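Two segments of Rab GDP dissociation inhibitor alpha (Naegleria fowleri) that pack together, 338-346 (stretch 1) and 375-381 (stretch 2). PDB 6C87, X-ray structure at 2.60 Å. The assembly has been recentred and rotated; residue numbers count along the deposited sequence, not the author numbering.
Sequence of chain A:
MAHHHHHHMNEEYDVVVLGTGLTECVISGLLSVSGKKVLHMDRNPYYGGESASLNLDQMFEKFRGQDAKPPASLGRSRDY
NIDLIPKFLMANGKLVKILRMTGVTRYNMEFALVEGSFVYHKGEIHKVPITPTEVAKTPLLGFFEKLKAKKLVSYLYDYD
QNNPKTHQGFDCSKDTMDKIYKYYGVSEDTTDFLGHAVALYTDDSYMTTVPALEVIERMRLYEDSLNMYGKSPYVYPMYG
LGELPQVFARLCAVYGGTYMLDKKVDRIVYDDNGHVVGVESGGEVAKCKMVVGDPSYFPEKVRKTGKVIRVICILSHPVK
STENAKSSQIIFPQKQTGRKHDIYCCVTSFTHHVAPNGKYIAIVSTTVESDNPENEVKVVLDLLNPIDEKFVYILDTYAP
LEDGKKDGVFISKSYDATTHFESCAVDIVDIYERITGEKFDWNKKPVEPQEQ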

# COMPACT_ATOMS: atom_id res chain seq x y z
N GLY A 338 27.55 32.08 5.75
CA GLY A 338 28.01 32.08 7.13
C GLY A 338 26.90 32.03 8.16
O GLY A 338 27.02 32.65 9.22
N ARG A 339 25.83 31.28 7.88
CA ARG A 339 24.65 31.22 8.72
C ARG A 339 24.32 29.77 9.05
O ARG A 339 24.99 28.85 8.58
N LYS A 340 23.31 29.59 9.90
CA LYS A 340 22.79 28.26 10.22
C LYS A 340 21.42 28.02 9.61
O LYS A 340 20.80 26.99 9.89
N HIS A 341 20.93 28.94 8.79
CA HIS A 341 19.65 28.79 8.11
C HIS A 341 19.76 29.41 6.73
O HIS A 341 20.36 30.47 6.57
N ASP A 342 19.17 28.74 5.74
CA ASP A 342 19.14 29.29 4.39
C ASP A 342 18.28 30.54 4.35
O ASP A 342 17.36 30.72 5.15
N ILE A 343 18.58 31.43 3.41
CA ILE A 343 17.74 32.57 3.10
C ILE A 343 17.08 32.28 1.77
O ILE A 343 17.72 31.76 0.85
N TYR A 344 15.80 32.62 1.67
CA TYR A 344 15.01 32.36 0.48
C TYR A 344 14.52 33.69 -0.08
O TYR A 344 14.18 34.60 0.68
N CYS A 345 14.56 33.81 -1.40
CA CYS A 345 13.97 34.96 -2.07
C CYS A 345 13.20 34.47 -3.28
O CYS A 345 13.77 33.84 -4.18
N CYS A 346 11.90 34.76 -3.31
CA CYS A 346 11.08 34.50 -4.48
C CYS A 346 10.61 35.82 -5.07
O CYS A 346 10.31 36.76 -4.34
N ASN A 375 19.24 42.92 9.50
CA ASN A 375 20.62 42.85 9.05
C ASN A 375 20.98 41.45 8.58
O ASN A 375 21.92 41.29 7.78
N GLU A 376 20.28 40.42 9.07
CA GLU A 376 20.58 39.06 8.64
C GLU A 376 20.31 38.87 7.15
O GLU A 376 20.98 38.06 6.51
N VAL A 377 19.35 39.60 6.58
CA VAL A 377 19.03 39.49 5.16
C VAL A 377 19.66 40.60 4.33
O VAL A 377 19.35 40.74 3.15
N LYS A 378 20.56 41.40 4.93
CA LYS A 378 21.14 42.51 4.18
C LYS A 378 21.91 42.02 2.96
O LYS A 378 21.94 42.70 1.93
N VAL A 379 22.52 40.83 3.05
CA VAL A 379 23.25 40.29 1.91
C VAL A 379 22.32 40.12 0.72
O VAL A 379 22.73 40.32 -0.43
N VAL A 380 21.05 39.77 0.96
CA VAL A 380 20.11 39.61 -0.13
C VAL A 380 19.57 40.96 -0.58
O VAL A 380 19.50 41.25 -1.78
N LEU A 381 19.19 41.82 0.37
CA LEU A 381 18.64 43.13 0.03
C LEU A 381 19.63 43.96 -0.78
O LEU A 381 19.21 44.73 -1.66

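How does stretch 2 meet its partner at its start? Asn375 stays exposed and out of reach, so the contact begins with Glu376, whose CA-to-CB bond points toward stretch 1. With chi1 m, chi2 t and chi3 near 48°, its carboxylate meets Arg339, which also points toward its partner and uses an m, t, p rotamer for its first three chi angles. Arg339 NH1 donates a nearly straight hydrogen bond to Glu376 OE1 at 2.7 Å, part of a salt bridge, with the carboxylate oxygen at the edge of the guanidinium and near its plane.

Where do the other nitrogens of that arginine go? Its NE donates to a backbone oxygen within its own stretch, Arg339 NE to His341 O at 3.2 Å, so one guanidinium ties the loop to itself and to Glu376. NH2 is hydrogen-bonded elsewhere in the structure.

What does Val377 contribute as the chain enters the helix? It occupies the N-cap position, and its backbone oxygen accepts from the amides of Val380 and Leu381. Its CA-to-CB bond points sideways, and with chi1 m Val377 CG1 still lies 4.2 Å from Ile343 CG2. Ile343, an m, t rotamer pointing toward stretch 2, also brings its CD1 to 3.7 Å from Glu376 O, a van der Waals approach of a methyl group to a backbone oxygen, not a conventional hydrogen bond.

How does the helix complete the apolar patch? Lys378 points away, whereas Val379, chi1 p, points toward stretch 1 and places CG1 3.9 Å from Ile343 CD1. Val380, chi1 t, also points toward the strand and spans two of its residues: CG2 lies 3.7 Å from Ile343 CG2, and CG1 lies 4.2 Å from Cys345 CB. Cys345 points toward stretch 2 with chi1 t. Between these two strand residues, Tyr344 points away, as strand alternation predicts. Leu381 is out of reach.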

# COMPACT_ATOMS: atom_id res chain seq x y z
CB ARG A 339 23.43 31.88 8.04
CG ARG A 339 23.44 33.39 8.07
CD ARG A 339 22.28 33.98 7.25
NE ARG A 339 20.98 33.42 7.63
CZ ARG A 339 20.26 33.84 8.66
NH1 ARG A 339 20.71 34.81 9.44
NH2 ARG A 339 19.09 33.27 8.93
CB LYS A 340 22.72 28.07 11.74
CG LYS A 340 24.06 27.87 12.43
CD LYS A 340 24.52 29.13 13.13
CE LYS A 340 23.67 29.43 14.36
NZ LYS A 340 24.03 30.75 14.95
CB HIS A 341 18.51 29.45 8.88
CG HIS A 341 18.36 28.95 10.28
ND1 HIS A 341 19.16 29.38 11.32
CD2 HIS A 341 17.50 28.05 10.83
CE1 HIS A 341 18.81 28.77 12.43
NE2 HIS A 341 17.80 27.96 12.16
CB ASP A 342 18.60 28.26 3.40
CG ASP A 342 19.52 27.05 3.22
OD1 ASP A 342 20.54 26.93 3.95
OD2 ASP A 342 19.21 26.21 2.35
CB ILE A 343 18.50 33.90 3.03
CG1 ILE A 343 19.41 34.07 4.25
CG2 ILE A 343 17.51 35.05 2.94
CD1 ILE A 343 20.31 35.30 4.15
CB TYR A 344 13.82 31.44 0.80
CG TYR A 344 14.25 30.15 1.46
CD1 TYR A 344 14.47 30.09 2.83
CD2 TYR A 344 14.47 29.00 0.71
CE1 TYR A 344 14.89 28.92 3.43
CE2 TYR A 344 14.89 27.82 1.31
CZ TYR A 344 15.10 27.79 2.67
OH TYR A 344 15.51 26.63 3.29
CB CYS A 345 15.04 35.98 -2.49
SG CYS A 345 14.31 37.42 -3.32
CB CYS A 346 9.88 33.61 -4.15
SG CYS A 346 8.69 34.39 -3.08
CB ASN A 375 21.56 43.33 10.16
CG ASN A 375 23.00 43.33 9.74
OD1 ASN A 375 23.78 42.47 10.15
ND2 ASN A 375 23.38 44.31 8.92
CB GLU A 376 19.80 38.04 9.47
CG GLU A 376 20.20 37.98 10.94
CD GLU A 376 19.31 37.04 11.76
OE1 GLU A 376 19.06 35.89 11.33
OE2 GLU A 376 18.85 37.46 12.85
CB VAL A 377 17.51 39.44 4.90
CG1 VAL A 377 16.87 38.25 5.59
CG2 VAL A 377 16.85 40.75 5.33
CB LYS A 378 22.05 43.34 5.08
CG LYS A 378 22.64 44.55 4.39
CD LYS A 378 23.45 45.40 5.35
CE LYS A 378 23.98 46.65 4.65
NZ LYS A 378 25.06 46.34 3.68
CB VAL A 379 23.93 38.95 2.29
CG1 VAL A 379 22.90 37.92 2.74
CG2 VAL A 379 24.76 38.42 1.13
CB VAL A 380 18.96 38.66 0.28
CG1 VAL A 380 18.00 38.49 -0.88
CG2 VAL A 380 19.50 37.33 0.74
CB LEU A 381 18.26 43.88 1.30
CG LEU A 381 17.19 43.16 2.11
CD1 LEU A 381 16.88 43.94 3.37
CD2 LEU A 381 15.93 42.99 1.25